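Local coordinates for stage III sporulation protein AH (PDB 3TUF) that forms, together with SpoIIQ, an intercellular channel through which the mother cell triggers forespore-specific gene expression during sporulation, at residues 83-86 / 87-91; 91-94 / 95-98; 129-132 / 133-136. All coordinates share one frame; numbering follows the deposited sequence.

Interaction 1. Residues 83-86 / 87-91; sequences DLFT and TYRLD
Asp-83 to Thr-86 offer their carbonyls in turn to the amides of Thr-87 to Leu-90, four successive i to i+4 bonds that set up the first turns of helix 84-107; the one from Arg-89 N to Phe-85 O is practically straight, at 2.9 Å and 178°. The first carbonyl carries a double load. Besides the amide, which lies in the carbonyl plane, Asp-83 O receives Thr-87 OG1 at 3.1 Å from above that plane, reached because the hydroxyl is turned back beside its own amide (chi1 -50°). The Asp-83 side chain folds over the helix start and serves two donors: OD1 accepts from Phe-85 N at 3.3 Å, and OD2 accepts from Thr-86 OG1 at 2.6 Å. Both donors stand above the carboxylate plane. One turn on, Arg-89 NH1 sits at the edge of the Phe-85 ring, 4.0 Å from CD2. The ring and guanidinium planes are 56° apart, so the two do not stack. Arg-89 NH2 forms a salt bridge with Asp-148, and Phe-85, Tyr-88 and Arg-89 all rest on Leu-150 of strand 149-152, while Thr-86 packs on Thr-139 of the second subunit. This is an aspartate N-cap at a helix start, its carboxylate bonded to an amide of the first turn and to a threonine hydroxyl.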
ATOM      1  N   ASP B  83     -13.772  12.737   8.951  1.00 89.84           N
ATOM      2  CA  ASP B  83     -12.293  12.813   8.908  1.00 78.67           C
ATOM      3  C   ASP B  83     -11.851  12.528   7.470  1.00 72.68           C
ATOM      4  O   ASP B  83     -11.963  11.381   7.002  1.00 69.96           O
ATOM      5  CB  ASP B  83     -11.627  11.812   9.876  1.00 74.13           C
ATOM      6  CG  ASP B  83     -10.109  11.588   9.575  1.00 83.18           C
ATOM      7  OD1 ASP B  83      -9.413  12.479   9.011  1.00 82.99           O
ATOM      8  OD2 ASP B  83      -9.590  10.501   9.914  1.00 87.50           O
ATOM      9  N   LEU B  84     -11.330  13.560   6.789  1.00 80.35           N
ATOM     10  CA  LEU B  84     -11.056  13.508   5.337  1.00 74.27           C
ATOM     11  C   LEU B  84      -9.973  12.484   4.910  1.00 71.25           C
ATOM     12  O   LEU B  84     -10.071  11.886   3.814  1.00 61.18           O
ATOM     13  CB  LEU B  84     -10.759  14.916   4.761  1.00 81.55           C
ATOM     14  CG  LEU B  84     -11.856  15.996   4.479  1.00 65.33           C
ATOM     15  CD1 LEU B  84     -11.217  17.237   3.806  1.00 64.93           C
ATOM     16  CD2 LEU B  84     -13.094  15.492   3.665  1.00 64.79           C
ATOM     17  N   PHE B  85      -8.951  12.291   5.763  1.00 56.89           N
ATOM     18  CA  PHE B  85      -7.894  11.311   5.505  1.00 62.55           C
ATOM     19  C   PHE B  85      -8.406   9.880   5.412  1.00 56.48           C
ATOM     20  O   PHE B  85      -8.215   9.197   4.371  1.00 60.39           O
ATOM     21  CB  PHE B  85      -6.821  11.386   6.567  1.00 58.20           C
ATOM     22  CG  PHE B  85      -5.727  12.373   6.265  1.00 68.94           C
ATOM     23  CD1 PHE B  85      -5.992  13.731   6.149  1.00 71.44           C
ATOM     24  CD2 PHE B  85      -4.413  11.949   6.133  1.00 80.82           C
ATOM     25  CE1 PHE B  85      -4.980  14.647   5.886  1.00 71.11           C
ATOM     26  CE2 PHE B  85      -3.374  12.888   5.874  1.00 66.52           C
ATOM     27  CZ  PHE B  85      -3.684  14.238   5.742  1.00 68.54           C
ATOM     28  N   THR B  86      -9.047   9.416   6.484  1.00 55.88           N
ATOM     29  CA  THR B  86      -9.603   8.062   6.455  1.00 58.02           C
ATOM     30  C   THR B  86     -10.637   7.917   5.305  1.00 48.07           C
ATOM     31  O   THR B  86     -10.679   6.892   4.623  1.00 53.36           O
ATOM     32  CB  THR B  86     -10.166   7.604   7.847  1.00 63.49           C
ATOM     33  OG1 THR B  86     -10.768   8.716   8.485  1.00 70.35           O
ATOM     34  CG2 THR B  86      -9.044   7.034   8.819  1.00 58.75           C
ATOM     35  N   THR B  87     -11.456   8.925   5.038  1.00 50.93           N
ATOM     36  CA  THR B  87     -12.389   8.722   3.922  1.00 57.01           C
ATOM     37  C   THR B  87     -11.651   8.513   2.593  1.00 56.01           C
ATOM     38  O   THR B  87     -11.901   7.564   1.838  1.00 50.66           O
ATOM     39  CB  THR B  87     -13.419   9.834   3.804  1.00 57.32           C
ATOM     40  OG1 THR B  87     -14.023  10.036   5.090  1.00 61.92           O
ATOM     41  CG2 THR B  87     -14.498   9.432   2.810  1.00 52.62           C
ATOM     42  N   TYR B  88     -10.717   9.410   2.320  1.00 45.13           N
ATOM     43  CA  TYR B  88      -9.916   9.331   1.114  1.00 55.23           C
ATOM     44  C   TYR B  88      -9.180   7.970   0.976  1.00 54.56           C
ATOM     45  O   TYR B  88      -9.296   7.278  -0.047  1.00 52.56           O
ATOM     46  CB  TYR B  88      -8.958  10.515   1.093  1.00 61.90           C
ATOM     47  CG  TYR B  88      -8.240  10.707  -0.219  1.00 66.60           C
ATOM     48  CD1 TYR B  88      -8.806  11.461  -1.256  1.00 64.59           C
ATOM     49  CD2 TYR B  88      -6.985  10.142  -0.430  1.00 61.03           C
ATOM     50  CE1 TYR B  88      -8.138  11.639  -2.478  1.00 70.39           C
ATOM     51  CE2 TYR B  88      -6.308  10.310  -1.651  1.00 66.71           C
ATOM     52  CZ  TYR B  88      -6.887  11.058  -2.664  1.00 71.06           C
ATOM     53  OH  TYR B  88      -6.190  11.217  -3.854  1.00 80.01           O
ATOM     54  N   ARG B  89      -8.437   7.571   2.003  1.00 43.91           N
ATOM     55  CA  ARG B  89      -7.708   6.318   1.919  1.00 46.94           C
ATOM     56  C   ARG B  89      -8.687   5.178   1.561  1.00 42.29           C
ATOM     57  O   ARG B  89      -8.490   4.398   0.574  1.00 38.03           O
ATOM     58  CB  ARG B  89      -6.973   6.057   3.220  1.00 50.16           C
ATOM     59  CG  ARG B  89      -5.700   6.900   3.434  1.00 60.91           C
ATOM     60  CD  ARG B  89      -4.645   6.085   4.172  1.00 59.42           C
ATOM     61  NE  ARG B  89      -3.445   6.880   4.474  1.00 56.65           N
ATOM     62  CZ  ARG B  89      -3.365   7.766   5.477  1.00 58.23           C
ATOM     63  NH1 ARG B  89      -4.387   7.985   6.322  1.00 55.68           N
ATOM     64  NH2 ARG B  89      -2.243   8.429   5.658  1.00 46.84           N
ATOM     65  N   LEU B  90      -9.769   5.111   2.334  1.00 35.38           N
ATOM     66  CA  LEU B  90     -10.838   4.162   1.999  1.00 49.30           C
ATOM     67  C   LEU B  90     -11.305   4.210   0.537  1.00 46.87           C
ATOM     68  O   LEU B  90     -11.276   3.153  -0.153  1.00 42.81           O
ATOM     69  CB  LEU B  90     -11.999   4.260   2.986  1.00 47.81           C
ATOM     70  CG  LEU B  90     -11.553   3.501   4.239  1.00 50.31           C
ATOM     71  CD1 LEU B  90     -12.457   3.751   5.414  1.00 51.22           C
ATOM     72  CD2 LEU B  90     -11.396   1.991   3.940  1.00 51.19           C
ATOM     73  N   ASP B  91     -11.697   5.412   0.068  1.00 32.35           N
ATOM     74  CA  ASP B  91     -12.175   5.509  -1.301  1.00 48.65           C
ATOM     75  C   ASP B  91     -11.082   5.167  -2.338  1.00 46.71           C
ATOM     76  O   ASP B  91     -11.323   4.445  -3.334  1.00 36.83           O
ATOM     77  CB  ASP B  91     -12.814   6.864  -1.536  1.00 59.95           C
ATOM     78  CG  ASP B  91     -14.093   7.068  -0.677  1.00 67.41           C
ATOM     79  OD1 ASP B  91     -14.723   6.073  -0.145  1.00 68.31           O
ATOM     80  OD2 ASP B  91     -14.466   8.248  -0.535  1.00 73.24           O
TER

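Interaction 2. Residues 91-94 / 95-98; sequences DLED and ARSK
Glu-93 O receives Ser-97 N at 2.8 Å, and Asp-91 O receives Ala-95 N at 2.9 Å with an angle of 170°, both within the i to i+4 bonding of helix 84-107. This helix is one arm of an antiparallel helical hairpin whose other arm is helix 114-143. The side chain that ties the arms together is Arg-96, which forms salt bridges with Glu-131 and Glu-134 of helix 114-143 and with Glu-154. Bends at chi2 and chi3 lead its chain away from the helix axis and onto the neighbouring arm, where it also packs on Leu-127 and Val-130. A buried guanidinium met by three carboxylates is very likely to remain charged. A water adds a second link between Glu-93 and Ser-97: it donates to Glu-93 OE1 at 2.9 Å and is hydrogen-bonded to Ser-97 OG at 3.1 Å, with a weak further bond to Glu-93 O. The Glu-93 chain curls to bring its carboxylate there, with chi2 close to eclipsed at 19°. Its OE2 makes a long, weak ion pair with Lys-135 of the second subunit. On the solvent-facing flank, Lys-98 doubles back toward Asp-94 without pairing with it: NZ stays 5.7 Å from OD2, and it is CE that approaches the backbone, 3.3 Å from Asp-94 O. Packing between side chains rests mainly on Leu-92. With CG anti to the backbone N (chi1 -175°), this leucine reaches forward along the helix and lies over one face of the Arg-96 guanidinium, where CG is 3.7 Å from NH1.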
ATOM      1  N   ASP B  91     -11.697   5.412   0.068  1.00 32.35           N
ATOM      2  CA  ASP B  91     -12.175   5.509  -1.301  1.00 48.65           C
ATOM      3  C   ASP B  91     -11.082   5.167  -2.338  1.00 46.71           C
ATOM      4  O   ASP B  91     -11.323   4.445  -3.334  1.00 36.83           O
ATOM      5  CB  ASP B  91     -12.814   6.864  -1.536  1.00 59.95           C
ATOM      6  CG  ASP B  91     -14.093   7.068  -0.677  1.00 67.41           C
ATOM      7  OD1 ASP B  91     -14.723   6.073  -0.145  1.00 68.31           O
ATOM      8  OD2 ASP B  91     -14.466   8.248  -0.535  1.00 73.24           O
ATOM      9  N   LEU B  92      -9.864   5.651  -2.080  1.00 39.63           N
ATOM     10  CA  LEU B  92      -8.735   5.295  -2.923  1.00 48.04           C
ATOM     11  C   LEU B  92      -8.576   3.766  -3.039  1.00 40.21           C
ATOM     12  O   LEU B  92      -8.531   3.214  -4.166  1.00 43.09           O
ATOM     13  CB  LEU B  92      -7.453   5.951  -2.424  1.00 45.13           C
ATOM     14  CG  LEU B  92      -6.202   5.745  -3.310  1.00 44.38           C
ATOM     15  CD1 LEU B  92      -6.569   6.099  -4.751  1.00 43.32           C
ATOM     16  CD2 LEU B  92      -5.038   6.591  -2.817  1.00 52.46           C
ATOM     17  N   GLU B  93      -8.492   3.098  -1.892  1.00 45.15           N
ATOM     18  CA  GLU B  93      -8.391   1.645  -1.853  1.00 52.85           C
ATOM     19  C   GLU B  93      -9.486   1.042  -2.721  1.00 51.38           C
ATOM     20  O   GLU B  93      -9.208   0.456  -3.766  1.00 46.50           O
ATOM     21  CB  GLU B  93      -8.514   1.136  -0.416  1.00 53.47           C
ATOM     22  CG  GLU B  93      -7.215   0.598   0.163  1.00 74.16           C
ATOM     23  CD  GLU B  93      -5.996   1.072  -0.602  1.00 84.16           C
ATOM     24  OE1 GLU B  93      -5.561   0.360  -1.531  1.00108.10           O
ATOM     25  OE2 GLU B  93      -5.471   2.156  -0.274  1.00 82.02           O
ATOM     26  N   ASP B  94     -10.733   1.197  -2.286  1.00 40.79           N
ATOM     27  CA  ASP B  94     -11.886   0.746  -3.105  1.00 50.47           C
ATOM     28  C   ASP B  94     -11.602   0.855  -4.602  1.00 48.61           C
ATOM     29  O   ASP B  94     -11.613  -0.185  -5.341  1.00 42.53           O
ATOM     30  CB  ASP B  94     -13.155   1.546  -2.752  1.00 57.15           C
ATOM     31  CG  ASP B  94     -13.568   1.339  -1.283  1.00 61.02           C
ATOM     32  OD1 ASP B  94     -12.915   0.462  -0.656  1.00 63.23           O
ATOM     33  OD2 ASP B  94     -14.518   2.004  -0.735  1.00 50.05           O
ATOM     34  N   ALA B  95     -11.323   2.101  -5.022  1.00 37.06           N
ATOM     35  CA  ALA B  95     -11.030   2.407  -6.407  1.00 44.13           C
ATOM     36  C   ALA B  95      -9.843   1.549  -6.940  1.00 45.86           C
ATOM     37  O   ALA B  95      -9.974   0.844  -7.971  1.00 54.53           O
ATOM     38  CB  ALA B  95     -10.779   3.903  -6.582  1.00 39.02           C
ATOM     39  N   ARG B  96      -8.718   1.562  -6.234  1.00 41.63           N
ATOM     40  CA  ARG B  96      -7.570   0.749  -6.633  1.00 50.95           C
ATOM     41  C   ARG B  96      -7.941  -0.723  -6.854  1.00 50.72           C
ATOM     42  O   ARG B  96      -7.512  -1.342  -7.827  1.00 43.61           O
ATOM     43  CB  ARG B  96      -6.451   0.858  -5.595  1.00 51.67           C
ATOM     44  CG  ARG B  96      -6.035   2.286  -5.278  1.00 49.51           C
ATOM     45  CD  ARG B  96      -5.171   2.868  -6.385  1.00 42.83           C
ATOM     46  NE  ARG B  96      -3.825   3.187  -5.918  1.00 55.90           N
ATOM     47  CZ  ARG B  96      -3.322   4.416  -5.874  1.00 60.95           C
ATOM     48  NH1 ARG B  96      -4.052   5.449  -6.270  1.00 63.89           N
ATOM     49  NH2 ARG B  96      -2.086   4.613  -5.435  1.00 60.95           N
ATOM     50  N   SER B  97      -8.736  -1.270  -5.940  1.00 45.16           N
ATOM     51  CA  SER B  97      -9.156  -2.688  -5.970  1.00 50.86           C
ATOM     52  C   SER B  97      -9.828  -3.027  -7.260  1.00 50.28           C
ATOM     53  O   SER B  97      -9.465  -4.017  -7.934  1.00 50.03           O
ATOM     54  CB  SER B  97     -10.206  -2.958  -4.921  1.00 51.41           C
ATOM     55  OG  SER B  97      -9.560  -3.265  -3.732  1.00 61.17           O
ATOM     56  N   LYS B  98     -10.841  -2.203  -7.554  1.00 48.61           N
ATOM     57  CA  LYS B  98     -11.605  -2.296  -8.756  1.00 52.85           C
ATOM     58  C   LYS B  98     -10.666  -2.240  -9.905  1.00 58.38           C
ATOM     59  O   LYS B  98     -10.720  -3.107 -10.790  1.00 55.71           O
ATOM     60  CB  LYS B  98     -12.592  -1.141  -8.872  1.00 49.17           C
ATOM     61  CG  LYS B  98     -13.945  -1.481  -8.302  1.00 59.85           C
ATOM     62  CD  LYS B  98     -14.832  -0.194  -8.027  1.00 80.33           C
ATOM     63  CE  LYS B  98     -14.686   0.352  -6.560  1.00 83.29           C
ATOM     64  NZ  LYS B  98     -15.038   1.812  -6.405  1.00 69.76           N
TER
HETATM   65  O   HOH W   1      -7.447  -1.765  -2.091  1.00 65.74           O

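Interaction 3. Residues 129-132 / 133-136; sequences EVEG and TEKQ
Val-130 and Glu-134 lie one turn apart on helix 114-143, and their side chains meet at a slant. The valine directs CG1 forward, anti to its amide nitrogen though somewhat twisted from the ideal (chi1 156°), and places it 3.3 Å from Glu-134 OE2. The glutamate runs back toward it: CG lies opposite its own carbonyl carbon, and from there the chain is extended, carrying the carboxylate past the methyl group. Glu-131 turns its acid toward the same side of the helix, its OE1 4.5 Å from OE1 of Glu-134. Two like charges this close are probably tolerated because cations surround them. Arg-96 bonds to both, Arg-100 also pairs with Glu-131, and Lys-135 of the second subunit meets Glu-131 OE1; Ala-153 N is a further donor to Glu-134 OE2. An alanine in place of Glu-134 would probably leave the buried Arg-96 and Ala-153 N each short of a partner and uncover one flank of Val-130. On another side of the helix, Thr-133 turns back on the preceding turn: its hydroxyl reaches Glu-129 O at 3.0 Å from OG1, well above the carbonyl plane, while Thr-133 N takes the same oxygen at 2.7 Å. Lys-135 lays CG against the carbonyl of Glu-131, 3.4 Å from O, before its chain bends at chi3 toward the second subunit, where NZ forms a salt bridge with Glu-131 of that subunit. Together these belong to helix 114-143, which opens an alpha-beta-beta-alpha-beta arrangement, consistent with the ring-building motif of secretion and flagellar proteins, with one face toward helix 84-107 and another at the subunit interface.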
ATOM      1  N   GLU B 129       3.826  -0.066  -8.427  1.00 44.74           N
ATOM      2  CA  GLU B 129       4.937   0.778  -8.155  1.00 49.79           C
ATOM      3  C   GLU B 129       4.483   2.126  -7.622  1.00 49.83           C
ATOM      4  O   GLU B 129       5.082   2.634  -6.651  1.00 44.78           O
ATOM      5  CB  GLU B 129       5.870   0.838  -9.362  1.00 51.79           C
ATOM      6  CG  GLU B 129       6.586  -0.542  -9.576  1.00 53.52           C
ATOM      7  CD  GLU B 129       7.289  -1.114  -8.268  1.00 58.34           C
ATOM      8  OE1 GLU B 129       7.843  -0.309  -7.483  1.00 75.37           O
ATOM      9  OE2 GLU B 129       7.285  -2.366  -8.019  1.00 67.87           O
ATOM     10  N   VAL B 130       3.400   2.658  -8.212  1.00 38.36           N
ATOM     11  CA  VAL B 130       2.681   3.785  -7.659  1.00 42.79           C
ATOM     12  C   VAL B 130       2.295   3.488  -6.207  1.00 43.30           C
ATOM     13  O   VAL B 130       2.597   4.289  -5.299  1.00 42.25           O
ATOM     14  CB  VAL B 130       1.409   4.086  -8.515  1.00 46.38           C
ATOM     15  CG1 VAL B 130       0.268   4.845  -7.712  1.00 36.69           C
ATOM     16  CG2 VAL B 130       1.804   4.824  -9.791  1.00 42.59           C
ATOM     17  N   GLU B 131       1.644   2.341  -5.981  1.00 49.05           N
ATOM     18  CA  GLU B 131       1.293   1.928  -4.606  1.00 50.72           C
ATOM     19  C   GLU B 131       2.510   2.014  -3.681  1.00 46.15           C
ATOM     20  O   GLU B 131       2.428   2.599  -2.586  1.00 42.94           O
ATOM     21  CB  GLU B 131       0.726   0.474  -4.519  1.00 62.07           C
ATOM     22  CG  GLU B 131      -0.607   0.102  -5.272  1.00 51.11           C
ATOM     23  CD  GLU B 131      -1.892   0.624  -4.569  1.00 62.15           C
ATOM     24  OE1 GLU B 131      -1.756   1.281  -3.492  1.00 64.71           O
ATOM     25  OE2 GLU B 131      -3.033   0.367  -5.095  1.00 65.43           O
ATOM     26  N   GLY B 132       3.625   1.414  -4.127  1.00 40.91           N
ATOM     27  CA  GLY B 132       4.861   1.380  -3.330  1.00 42.78           C
ATOM     28  C   GLY B 132       5.424   2.772  -3.052  1.00 49.34           C
ATOM     29  O   GLY B 132       5.855   3.084  -1.904  1.00 44.39           O
ATOM     30  N   THR B 133       5.412   3.603  -4.113  1.00 40.70           N
ATOM     31  CA  THR B 133       5.852   4.983  -4.046  1.00 37.71           C
ATOM     32  C   THR B 133       5.067   5.771  -3.012  1.00 39.65           C
ATOM     33  O   THR B 133       5.654   6.462  -2.182  1.00 46.39           O
ATOM     34  CB  THR B 133       5.669   5.648  -5.381  1.00 44.02           C
ATOM     35  OG1 THR B 133       6.655   5.127  -6.290  1.00 46.70           O
ATOM     36  CG2 THR B 133       5.782   7.231  -5.261  1.00 33.78           C
ATOM     37  N   GLU B 134       3.747   5.661  -3.040  1.00 33.39           N
ATOM     38  CA  GLU B 134       2.956   6.381  -2.063  1.00 38.72           C
ATOM     39  C   GLU B 134       3.184   5.972  -0.605  1.00 42.04           C
ATOM     40  O   GLU B 134       3.310   6.854   0.262  1.00 44.06           O
ATOM     41  CB  GLU B 134       1.508   6.173  -2.375  1.00 40.65           C
ATOM     42  CG  GLU B 134       1.233   6.328  -3.818  1.00 46.05           C
ATOM     43  CD  GLU B 134      -0.234   6.227  -4.084  1.00 48.64           C
ATOM     44  OE1 GLU B 134      -0.934   5.660  -3.209  1.00 39.81           O
ATOM     45  OE2 GLU B 134      -0.680   6.729  -5.142  1.00 50.14           O
ATOM     46  N   LYS B 135       3.194   4.647  -0.334  1.00 42.31           N
ATOM     47  CA  LYS B 135       3.457   4.107   1.012  1.00 48.64           C
ATOM     48  C   LYS B 135       4.851   4.606   1.466  1.00 40.85           C
ATOM     49  O   LYS B 135       5.018   5.189   2.572  1.00 37.99           O
ATOM     50  CB  LYS B 135       3.358   2.540   1.074  1.00 46.64           C
ATOM     51  CG  LYS B 135       1.932   1.907   0.747  1.00 80.93           C
ATOM     52  CD  LYS B 135       1.852   0.305   0.645  1.00 91.30           C
ATOM     53  CE  LYS B 135       1.987  -0.383   2.021  1.00 96.94           C
ATOM     54  NZ  LYS B 135       1.536  -1.862   2.208  1.00 85.85           N
ATOM     55  N   GLN B 136       5.864   4.426   0.631  1.00 32.78           N
ATOM     56  CA  GLN B 136       7.186   4.843   1.110  1.00 42.96           C
ATOM     57  C   GLN B 136       7.278   6.387   1.387  1.00 45.80           C
ATOM     58  O   GLN B 136       7.876   6.876   2.427  1.00 37.90           O
ATOM     59  CB  GLN B 136       8.273   4.377   0.148  1.00 43.33           C
ATOM     60  CG  GLN B 136       9.658   4.351   0.757  1.00 65.02           C
ATOM     61  CD  GLN B 136      10.707   4.604  -0.288  1.00 70.07           C
ATOM     62  OE1 GLN B 136      10.813   5.713  -0.859  1.00 80.48           O
ATOM     63  NE2 GLN B 136      11.481   3.573  -0.577  1.00 79.88           N
TER

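How the interactions relate
Interactions 1 and 2 occupy the same helix, 84-107, and share Asp-91; the former is a surface contact governed by capping at the helix start, the latter is partly buried and turns on a charged side chain. Interaction 3 lies on the partner helix, its centre about 6 Å from that of the chain; like interaction 2 it is partly buried, and it is rich in acids. Interactions 2 and 3 interlock directly, basic side against acidic, whereas interactions 1 and 3 stay about 7 Å apart at their nearest atoms, though both touch the second subunit. The three illustrate how local contacts along a helix take their chemistry from their surroundings.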